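Local coordinates for Lmo0794 protein (Listeria monocytogenes, PDB 3EW7) that is of unknown function but has the fold of an NAD(P)-binding Rossmann protein and may act as an NAD(P)-dependent oxidoreductase, at residues Gln62-Ala68 / Ser95-Val101; Trp150-Ser156 / Leu204-Val210; Ile87-Thr93 / His144-Ser149. The protein carries 3 engineered substitutions. One frame throughout, in Å; residues are numbered along the deposited sequence.

In the fold
Of the segments in contact, strand 64-67 comes first; the chain leaves it, runs through helix 79-90 and returns as strand 97-101, and contact 1 closes that beta-alpha-beta loop near the middle of the seven-stranded parallel sheet. Contact 3 begins inside this loop, at the end of the helix, and reaches forward to 144-149, the turn leading into strand 150-154; contacts 1 and 3 therefore cross along the chain. Contact 2 follows in series, bringing 204-210 back to 150-156 as an edge strand of the sheet. Strands 97-101 and 150-154 are neighbours, so contacts 1 and 2 share the sheet, while contact 3 fastens the end of helix 79-90 beside it.

Contact 1 of 3, residues Gln62-Ala68 / Ser95-Val101; sequences QNVVVDA and SPRLLVV
Val65 is gripped through both its backbone N and O by strand 97-101: its N-H points almost straight at Arg97 O (2.8 Å, 177° at the hydrogen), and its O accepts from Leu99 N. Asp67 repeats the pattern one step on, giving N to Leu99 O and taking Val101 N at 3.0 Å. This is the parallel ladder of a beta-alpha-beta unit, strand 64-67 to 97-101 through helix 79-90, in the Rossmann sheet. In the tightly packed stretch Val65 CG1, anti to the backbone N (chi1 177°), meets Leu98 CD1 at 4.0 Å, while Val65 CG2 lies against Pro96 CB at 3.8 Å. On the other face the Val66 and Val101 side chains meet at a slant, CG1 to CG2 at 3.7 Å, and Ile198 of helix 187-199 covers Val64 and Val66. Arg97 sends its extended chain away from strand 64-67 to Glu197, a salt bridge, with Leu99 CD2 against one face of its guanidinium, toward the rim. The looser end is at Asn63 and Ser95, both exposed. There Arg97 N reaches Asn63 O at 3.1 Å from above the carbonyl plane. At the far end one water lies near Asp67 O and Val101 O. Backbone bonds set the register, while the valines and leucines make both faces apolar, interrupted by Arg97 on one and by the Asp67 carboxylate on the other, whose OD1 takes a weak bond from Tyr69 N.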
loop_
_atom_site.group_PDB
_atom_site.type_symbol
_atom_site.label_atom_id
_atom_site.label_comp_id
_atom_site.label_asym_id
_atom_site.label_seq_id
_atom_site.Cartn_x
_atom_site.Cartn_y
_atom_site.Cartn_z
ATOM N N GLN A 62 -7.709 -11.203 1.031
ATOM C CA GLN A 62 -6.262 -11.114 0.871
ATOM C C GLN A 62 -5.436 -11.439 2.101
ATOM O O GLN A 62 -5.877 -11.242 3.230
ATOM C CB GLN A 62 -5.912 -9.699 0.425
ATOM C CG GLN A 62 -6.850 -9.148 -0.620
ATOM C CD GLN A 62 -6.723 -9.868 -1.945
ATOM O OE1 GLN A 62 -7.511 -9.640 -2.856
ATOM N NE2 GLN A 62 -5.722 -10.733 -2.064
ATOM N N ASN A 63 -4.218 -11.920 1.869
ATOM C CA ASN A 63 -3.292 -12.241 2.948
ATOM C C ASN A 63 -2.569 -10.950 3.318
ATOM O O ASN A 63 -2.141 -10.757 4.457
ATOM C CB ASN A 63 -2.278 -13.306 2.494
ATOM C CG ASN A 63 -2.927 -14.658 2.226
ATOM O OD1 ASN A 63 -2.943 -15.148 1.088
ATOM N ND2 ASN A 63 -3.477 -15.267 3.277
ATOM N N VAL A 64 -2.443 -10.063 2.334
ATOM C CA VAL A 64 -1.793 -8.773 2.516
ATOM C C VAL A 64 -2.453 -7.706 1.672
ATOM O O VAL A 64 -2.789 -7.934 0.518
ATOM C CB VAL A 64 -0.308 -8.812 2.101
ATOM C CG1 VAL A 64 0.251 -7.387 2.040
ATOM C CG2 VAL A 64 0.491 -9.628 3.104
ATOM N N VAL A 65 -2.635 -6.536 2.260
ATOM C CA VAL A 65 -3.211 -5.414 1.536
ATOM C C VAL A 65 -2.187 -4.275 1.543
ATOM O O VAL A 65 -1.875 -3.708 2.598
ATOM C CB VAL A 65 -4.528 -4.928 2.187
ATOM C CG1 VAL A 65 -5.064 -3.717 1.438
ATOM C CG2 VAL A 65 -5.558 -6.041 2.174
ATOM N N VAL A 66 -1.645 -3.969 0.367
ATOM C CA VAL A 66 -0.674 -2.888 0.236
ATOM C C VAL A 66 -1.404 -1.581 -0.002
ATOM O O VAL A 66 -2.085 -1.424 -1.008
ATOM C CB VAL A 66 0.289 -3.110 -0.945
ATOM C CG1 VAL A 66 1.129 -1.854 -1.168
ATOM C CG2 VAL A 66 1.198 -4.286 -0.658
ATOM N N ASP A 67 -1.270 -0.651 0.932
ATOM C CA ASP A 67 -1.916 0.640 0.781
ATOM C C ASP A 67 -0.956 1.586 0.075
ATOM O O ASP A 67 -0.094 2.211 0.704
ATOM C CB ASP A 67 -2.327 1.219 2.144
ATOM C CG ASP A 67 -3.054 2.560 2.015
ATOM O OD1 ASP A 67 -3.351 2.973 0.871
ATOM O OD2 ASP A 67 -3.332 3.197 3.057
ATOM N N ALA A 68 -1.089 1.654 -1.244
ATOM C CA ALA A 68 -0.261 2.535 -2.040
ATOM C C ALA A 68 -1.220 3.567 -2.619
ATOM O O ALA A 68 -1.377 3.705 -3.837
ATOM C CB ALA A 68 0.417 1.760 -3.131
ATOM N N SER A 95 -6.249 -10.652 10.225
ATOM C CA SER A 95 -6.723 -11.116 8.916
ATOM C C SER A 95 -5.843 -10.785 7.689
ATOM O O SER A 95 -5.458 -11.751 6.989
ATOM C CB SER A 95 -8.184 -10.595 8.721
ATOM O OG SER A 95 -8.172 -9.199 8.915
ATOM N N PRO A 96 -5.791 -9.523 7.221
ATOM C CA PRO A 96 -4.887 -9.279 6.097
ATOM C C PRO A 96 -3.867 -8.429 6.831
ATOM O O PRO A 96 -4.185 -7.824 7.859
ATOM C CB PRO A 96 -5.702 -8.404 5.132
ATOM C CG PRO A 96 -6.990 -8.855 5.283
ATOM C CD PRO A 96 -7.076 -8.893 6.821
ATOM N N ARG A 97 -2.659 -8.365 6.325
ATOM C CA ARG A 97 -1.657 -7.517 6.945
ATOM C C ARG A 97 -1.821 -6.205 6.186
ATOM O O ARG A 97 -1.982 -6.229 4.966
ATOM C CB ARG A 97 -0.270 -8.109 6.699
ATOM C CG ARG A 97 0.820 -7.467 7.488
ATOM C CD ARG A 97 2.098 -8.214 7.276
ATOM N NE ARG A 97 3.219 -7.354 7.602
ATOM C CZ ARG A 97 4.431 -7.542 7.111
ATOM N NH1 ARG A 97 4.648 -8.561 6.285
ATOM N NH2 ARG A 97 5.411 -6.700 7.423
ATOM N N LEU A 98 -1.815 -5.069 6.883
ATOM C CA LEU A 98 -1.954 -3.825 6.145
ATOM C C LEU A 98 -0.574 -3.211 6.008
ATOM O O LEU A 98 0.023 -2.804 6.999
ATOM C CB LEU A 98 -2.880 -2.841 6.854
ATOM C CG LEU A 98 -3.093 -1.546 6.061
ATOM C CD1 LEU A 98 -3.837 -1.836 4.763
ATOM C CD2 LEU A 98 -3.857 -0.554 6.901
ATOM N N LEU A 99 -0.069 -3.169 4.781
ATOM C CA LEU A 99 1.242 -2.602 4.498
ATOM C C LEU A 99 1.026 -1.200 3.908
ATOM O O LEU A 99 0.493 -1.054 2.806
ATOM C CB LEU A 99 1.978 -3.490 3.488
ATOM C CG LEU A 99 3.497 -3.418 3.286
ATOM C CD1 LEU A 99 4.037 -2.040 3.628
ATOM C CD2 LEU A 99 4.155 -4.447 4.175
ATOM N N VAL A 100 1.435 -0.174 4.642
ATOM C CA VAL A 100 1.267 1.200 4.179
ATOM C C VAL A 100 2.562 1.723 3.562
ATOM O O VAL A 100 3.607 1.728 4.203
ATOM C CB VAL A 100 0.846 2.117 5.345
ATOM C CG1 VAL A 100 0.227 3.386 4.814
ATOM C CG2 VAL A 100 -0.134 1.387 6.242
ATOM N N VAL A 101 2.482 2.183 2.319
ATOM C CA VAL A 101 3.652 2.677 1.597
ATOM C C VAL A 101 3.801 4.200 1.548
ATOM O O VAL A 101 2.926 4.885 1.022
ATOM C CB VAL A 101 3.620 2.157 0.154
ATOM C CG1 VAL A 101 4.862 2.599 -0.584
ATOM C CG2 VAL A 101 3.487 0.642 0.150
HETATM O O HOH W 1 0.099 5.069 0.520
#

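Contact 2 of 3, residues Trp150-Ser156 / Leu204-Val210; sequences WTYISPS and LNEHFTV. Engineered in segment 204-210: His207 (natural residue Arg).
Trp150 lays one face of its indole over the backbone of Asn205 and Glu206, the broadest overlap of the contact. Asn205 CA sits above the five-membered ring, 4.0 Å from its centroid and 13° off the normal, a CH-pi contact; Glu206 CA comes to 3.6 Å from CH2 at the far end of the indole. With chi1 at 65°, CG is placed between the backbone N and the carbonyl carbon, and this swings the ring across to the incoming chain. Its NE1 is hydrogen-bonded to Gln145 O, which helps fix the rotation of the indole.

Beyond this the two segments run as parallel strands, and 207-209 is the outermost strand on its side of the Rossmann sheet. Tyr152 N donates to Glu206 O at 3.2 Å, Tyr152 O receives Phe208 N, Ser154 N goes to Phe208 O, and Ser154 O accepts Val210 N. Val210, whose CB points toward strand 150-154, puts CG2 near Ile153 CD1 at 4.1 Å. Tyr190 of helix 187-199 covers both residues.

His207, an engineered residue standing where the natural protein has Arg, turns its imidazole edge toward strand 150-154. The edge of Tyr152 is turned toward the His207 face in an offset edge-to-face pair, planes at 87° and centroids 5.3 Å apart, while Ser154 OG lies near the imidazole plane and hydrogen-bonds NE2 at 2.8 Å. On the opposite face of the sheet, Phe208 runs beside Ile153, CZ to CG1 at 3.9 Å, and meets Thr151 CG2 with its ring edge; its ring also stacks with His203.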
loop_
_atom_site.group_PDB
_atom_site.type_symbol
_atom_site.label_atom_id
_atom_site.label_comp_id
_atom_site.label_asym_id
_atom_site.label_seq_id
_atom_site.Cartn_x
_atom_site.Cartn_y
_atom_site.Cartn_z
ATOM N N TRP A 150 -0.336 -4.390 10.986
ATOM C CA TRP A 150 0.066 -3.347 10.046
ATOM C C TRP A 150 1.575 -3.125 9.981
ATOM O O TRP A 150 2.324 -3.547 10.866
ATOM C CB TRP A 150 -0.581 -2.023 10.437
ATOM C CG TRP A 150 -0.097 -1.537 11.762
ATOM C CD1 TRP A 150 -0.538 -1.926 12.988
ATOM C CD2 TRP A 150 0.973 -0.615 11.994
ATOM N NE1 TRP A 150 0.190 -1.305 13.975
ATOM C CE2 TRP A 150 1.129 -0.496 13.390
ATOM C CE3 TRP A 150 1.821 0.122 11.154
ATOM C CZ2 TRP A 150 2.096 0.330 13.969
ATOM C CZ3 TRP A 150 2.783 0.943 11.732
ATOM C CH2 TRP A 150 2.910 1.038 13.128
ATOM N N THR A 151 2.007 -2.449 8.920
ATOM C CA THR A 151 3.410 -2.091 8.729
ATOM C C THR A 151 3.482 -0.863 7.840
ATOM O O THR A 151 2.820 -0.790 6.807
ATOM C CB THR A 151 4.242 -3.198 8.051
ATOM O OG1 THR A 151 4.315 -4.348 8.898
ATOM C CG2 THR A 151 5.650 -2.697 7.795
ATOM N N TYR A 152 4.280 0.113 8.252
ATOM C CA TYR A 152 4.439 1.320 7.463
ATOM C C TYR A 152 5.858 1.296 6.908
ATOM O O TYR A 152 6.826 1.201 7.665
ATOM C CB TYR A 152 4.241 2.562 8.324
ATOM C CG TYR A 152 3.926 3.809 7.521
ATOM C CD1 TYR A 152 2.611 4.251 7.377
ATOM C CD2 TYR A 152 4.941 4.523 6.871
ATOM C CE1 TYR A 152 2.315 5.364 6.609
ATOM C CE2 TYR A 152 4.653 5.638 6.095
ATOM C CZ TYR A 152 3.337 6.054 5.967
ATOM O OH TYR A 152 3.036 7.151 5.198
ATOM N N ILE A 153 5.975 1.375 5.586
ATOM C CA ILE A 153 7.284 1.349 4.940
ATOM C C ILE A 153 7.675 2.659 4.244
ATOM O O ILE A 153 6.882 3.250 3.502
ATOM C CB ILE A 153 7.370 0.180 3.918
ATOM C CG1 ILE A 153 8.794 0.067 3.376
ATOM C CG2 ILE A 153 6.380 0.392 2.783
ATOM C CD1 ILE A 153 8.990 -1.117 2.459
ATOM N N SER A 154 8.901 3.101 4.515
ATOM C CA SER A 154 9.458 4.316 3.932
ATOM C C SER A 154 10.690 3.953 3.114
ATOM O O SER A 154 11.425 3.028 3.453
ATOM C CB SER A 154 9.854 5.311 5.025
ATOM O OG SER A 154 8.710 5.864 5.651
ATOM N N PRO A 155 10.923 4.682 2.015
ATOM C CA PRO A 155 12.069 4.440 1.140
ATOM C C PRO A 155 13.345 5.012 1.729
ATOM O O PRO A 155 13.313 5.928 2.553
ATOM C CB PRO A 155 11.666 5.150 -0.135
ATOM C CG PRO A 155 10.967 6.345 0.396
ATOM C CD PRO A 155 10.079 5.760 1.471
ATOM N N SER A 156 14.473 4.479 1.285
ATOM C CA SER A 156 15.760 4.942 1.773
ATOM C C SER A 156 16.159 6.366 1.339
ATOM O O SER A 156 16.467 7.203 2.195
ATOM C CB SER A 156 16.862 3.942 1.380
ATOM O OG SER A 156 16.744 3.524 0.028
ATOM N N LEU A 204 6.773 -6.356 11.638
ATOM C CA LEU A 204 5.361 -6.539 11.921
ATOM C C LEU A 204 4.934 -5.492 12.945
ATOM O O LEU A 204 5.565 -5.328 13.986
ATOM C CB LEU A 204 5.094 -7.944 12.471
ATOM C CG LEU A 204 5.212 -9.119 11.495
ATOM C CD1 LEU A 204 4.884 -10.410 12.211
ATOM C CD2 LEU A 204 4.269 -8.917 10.325
ATOM N N ASN A 205 3.873 -4.768 12.621
ATOM C CA ASN A 205 3.341 -3.749 13.504
ATOM C C ASN A 205 4.248 -2.601 13.907
ATOM O O ASN A 205 4.226 -2.156 15.054
ATOM C CB ASN A 205 2.753 -4.402 14.744
ATOM C CG ASN A 205 1.336 -4.849 14.519
ATOM O OD1 ASN A 205 0.448 -4.542 15.306
ATOM N ND2 ASN A 205 1.109 -5.564 13.425
ATOM N N GLU A 206 5.037 -2.113 12.957
ATOM C CA GLU A 206 5.914 -0.975 13.198
ATOM C C GLU A 206 6.263 -0.280 11.885
ATOM O O GLU A 206 6.057 -0.828 10.797
ATOM C CB GLU A 206 7.195 -1.403 13.924
ATOM C CG GLU A 206 8.082 -2.390 13.177
ATOM C CD GLU A 206 9.378 -2.697 13.931
ATOM O OE1 GLU A 206 9.315 -2.896 15.163
ATOM O OE2 GLU A 206 10.461 -2.751 13.294
ATOM N N HIS A 207 6.752 0.949 12.002
ATOM C CA HIS A 207 7.157 1.730 10.846
ATOM C C HIS A 207 8.639 1.462 10.675
ATOM O O HIS A 207 9.326 1.172 11.651
ATOM C CB HIS A 207 6.940 3.219 11.113
ATOM C CG HIS A 207 7.606 4.114 10.116
ATOM N ND1 HIS A 207 8.199 5.306 10.467
ATOM C CD2 HIS A 207 7.795 3.982 8.781
ATOM C CE1 HIS A 207 8.728 5.868 9.395
ATOM N NE2 HIS A 207 8.496 5.083 8.358
ATOM N N PHE A 208 9.131 1.528 9.445
ATOM C CA PHE A 208 10.553 1.329 9.198
ATOM C C PHE A 208 10.946 1.849 7.824
ATOM O O PHE A 208 10.158 1.814 6.877
ATOM C CB PHE A 208 10.935 -0.152 9.350
ATOM C CG PHE A 208 10.761 -0.955 8.107
ATOM C CD1 PHE A 208 11.867 -1.326 7.349
ATOM C CD2 PHE A 208 9.497 -1.354 7.698
ATOM C CE1 PHE A 208 11.718 -2.090 6.195
ATOM C CE2 PHE A 208 9.330 -2.115 6.548
ATOM C CZ PHE A 208 10.445 -2.486 5.794
ATOM N N THR A 209 12.173 2.348 7.736
ATOM C CA THR A 209 12.697 2.905 6.502
ATOM C C THR A 209 13.621 1.871 5.890
ATOM O O THR A 209 14.349 1.198 6.605
ATOM C CB THR A 209 13.518 4.188 6.771
ATOM O OG1 THR A 209 12.792 5.057 7.652
ATOM C CG2 THR A 209 13.785 4.918 5.481
ATOM N N VAL A 210 13.591 1.737 4.569
ATOM C CA VAL A 210 14.462 0.772 3.906
ATOM C C VAL A 210 15.927 1.131 4.174
ATOM O O VAL A 210 16.264 2.305 4.333
ATOM C CB VAL A 210 14.188 0.738 2.406
ATOM C CG1 VAL A 210 15.033 -0.328 1.751
ATOM C CG2 VAL A 210 12.711 0.459 2.175
#

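Contact 3 of 3, residues Ile87-Thr93 / His144-Ser149; sequences ISVLNGT and HQAEFS
His144 opens the segment by presenting one face of its imidazole to Ile87: CG2 of the isoleucine stands almost exactly over the ring centre, 3.8 Å from the centroid and 4° off the normal, a clear CH-pi contact. The ring is held in rotation by ND1, hydrogen-bonded to His140 O in the preceding helix. The chain then turns through the next two residues, with Glu147 N bonded back to His144 O, and Glu147 offers its carbonyl oxygen to the residues that follow helix 79-90. Gly92 N approaches that oxygen at 2.9 Å, but bent, with only 126° at the hydrogen, and Thr93 N at 3.3 Å; both bonds are weak. Gly92 has positive phi, consistent with the tight turn in which two successive N-H groups face one acceptor.

The arrangement joins two connections of the Rossmann fold on the same side of the sheet: the end of helix 79-90, which leads into strand 97-101, and the turn between helix 131-142 and strand 150-154. Phe148 fills the angle between them and loses the most surface here. With chi1 at 75° the ring leans back over its own backbone and turns in toward the helix, where it crosses the Ile87 and Leu90 side chains steeply. CZ reaches Ile87 CG1 at 3.8 Å and CD1 reaches Leu90 CB at 3.6 Å. Leu98 and Leu141 pack on the same ring, and Trp150 meets it at a shallow tilt. At Ser149 the backbone passes into the sheet, pairing with Leu98.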
loop_
_atom_site.group_PDB
_atom_site.type_symbol
_atom_site.label_atom_id
_atom_site.label_comp_id
_atom_site.label_asym_id
_atom_site.label_seq_id
_atom_site.Cartn_x
_atom_site.Cartn_y
_atom_site.Cartn_z
ATOM N N ILE A 87 -8.208 1.535 9.175
ATOM C CA ILE A 87 -7.898 1.212 10.557
ATOM C C ILE A 87 -9.145 0.756 11.308
ATOM O O ILE A 87 -9.107 -0.257 12.003
ATOM C CB ILE A 87 -7.258 2.423 11.279
ATOM C CG1 ILE A 87 -5.778 2.512 10.898
ATOM C CG2 ILE A 87 -7.437 2.304 12.805
ATOM C CD1 ILE A 87 -5.124 3.832 11.263
ATOM N N SER A 88 -10.253 1.474 11.168
ATOM C CA SER A 88 -11.465 1.068 11.883
ATOM C C SER A 88 -12.034 -0.235 11.307
ATOM O O SER A 88 -12.520 -1.103 12.040
ATOM C CB SER A 88 -12.534 2.173 11.835
ATOM O OG SER A 88 -13.141 2.261 10.556
ATOM N N VAL A 89 -11.966 -0.369 9.992
ATOM C CA VAL A 89 -12.472 -1.550 9.329
ATOM C C VAL A 89 -11.630 -2.772 9.682
ATOM O O VAL A 89 -12.145 -3.883 9.810
ATOM C CB VAL A 89 -12.477 -1.339 7.800
ATOM C CG1 VAL A 89 -12.509 -2.669 7.072
ATOM C CG2 VAL A 89 -13.679 -0.507 7.411
ATOM N N LEU A 90 -10.332 -2.556 9.857
ATOM C CA LEU A 90 -9.410 -3.645 10.170
ATOM C C LEU A 90 -9.263 -3.965 11.656
ATOM O O LEU A 90 -8.679 -4.987 12.014
ATOM C CB LEU A 90 -8.023 -3.320 9.608
ATOM C CG LEU A 90 -7.445 -4.108 8.433
ATOM C CD1 LEU A 90 -8.394 -5.213 8.023
ATOM C CD2 LEU A 90 -7.186 -3.163 7.274
ATOM N N ASN A 91 -9.791 -3.099 12.515
ATOM C CA ASN A 91 -9.664 -3.285 13.954
ATOM C C ASN A 91 -10.058 -4.656 14.508
ATOM O O ASN A 91 -10.992 -5.284 14.011
ATOM C CB ASN A 91 -10.461 -2.220 14.685
ATOM C CG ASN A 91 -10.159 -2.204 16.163
ATOM O OD1 ASN A 91 -9.071 -1.791 16.575
ATOM N ND2 ASN A 91 -11.107 -2.673 16.972
ATOM N N GLY A 92 -9.352 -5.093 15.559
ATOM C CA GLY A 92 -9.609 -6.381 16.195
ATOM C C GLY A 92 -9.367 -7.520 15.223
ATOM O O GLY A 92 -10.107 -8.506 15.184
ATOM N N THR A 93 -8.279 -7.402 14.472
ATOM C CA THR A 93 -7.963 -8.375 13.447
ATOM C C THR A 93 -6.474 -8.659 13.209
ATOM O O THR A 93 -5.600 -7.889 13.609
ATOM C CB THR A 93 -8.582 -7.873 12.133
ATOM O OG1 THR A 93 -9.737 -8.651 11.823
ATOM C CG2 THR A 93 -7.575 -7.887 11.007
ATOM N N HIS A 144 -3.482 2.498 17.687
ATOM C CA HIS A 144 -4.010 1.155 17.543
ATOM C C HIS A 144 -2.845 0.183 17.364
ATOM O O HIS A 144 -2.955 -0.828 16.672
ATOM C CB HIS A 144 -4.954 1.079 16.348
ATOM C CG HIS A 144 -6.111 2.020 16.436
ATOM N ND1 HIS A 144 -5.972 3.383 16.305
ATOM C CD2 HIS A 144 -7.430 1.796 16.654
ATOM C CE1 HIS A 144 -7.155 3.963 16.435
ATOM N NE2 HIS A 144 -8.056 3.020 16.649
ATOM N N GLN A 145 -1.728 0.516 18.004
ATOM C CA GLN A 145 -0.506 -0.281 17.957
ATOM C C GLN A 145 -0.730 -1.778 17.843
ATOM O O GLN A 145 -0.257 -2.420 16.904
ATOM C CB GLN A 145 0.330 -0.036 19.217
ATOM C CG GLN A 145 1.357 1.043 19.077
ATOM C CD GLN A 145 2.462 0.651 18.121
ATOM O OE1 GLN A 145 3.111 1.509 17.516
ATOM N NE2 GLN A 145 2.692 -0.652 17.986
ATOM N N ALA A 146 -1.454 -2.323 18.815
ATOM C CA ALA A 146 -1.685 -3.752 18.877
ATOM C C ALA A 146 -3.057 -4.235 18.459
ATOM O O ALA A 146 -3.334 -5.426 18.536
ATOM C CB ALA A 146 -1.373 -4.246 20.291
ATOM N N GLU A 147 -3.911 -3.336 17.990
ATOM C CA GLU A 147 -5.262 -3.738 17.605
ATOM C C GLU A 147 -5.422 -4.454 16.258
ATOM O O GLU A 147 -6.485 -5.005 15.970
ATOM C CB GLU A 147 -6.195 -2.529 17.707
ATOM C CG GLU A 147 -6.448 -2.124 19.164
ATOM C CD GLU A 147 -7.045 -0.732 19.317
ATOM O OE1 GLU A 147 -8.131 -0.480 18.758
ATOM O OE2 GLU A 147 -6.430 0.111 20.006
ATOM N N PHE A 148 -4.383 -4.440 15.431
ATOM C CA PHE A 148 -4.433 -5.160 14.162
ATOM C C PHE A 148 -3.059 -5.292 13.550
ATOM O O PHE A 148 -2.077 -4.767 14.076
ATOM C CB PHE A 148 -5.405 -4.521 13.160
ATOM C CG PHE A 148 -4.902 -3.266 12.522
ATOM C CD1 PHE A 148 -4.746 -3.199 11.142
ATOM C CD2 PHE A 148 -4.641 -2.135 13.282
ATOM C CE1 PHE A 148 -4.343 -2.016 10.524
ATOM C CE2 PHE A 148 -4.238 -0.952 12.680
ATOM C CZ PHE A 148 -4.090 -0.892 11.294
ATOM N N SER A 149 -2.984 -6.011 12.441
ATOM C CA SER A 149 -1.710 -6.235 11.786
ATOM C C SER A 149 -1.372 -5.184 10.726
ATOM O O SER A 149 -2.023 -5.107 9.680
ATOM C CB SER A 149 -1.707 -7.626 11.166
ATOM O OG SER A 149 -0.406 -7.959 10.738
#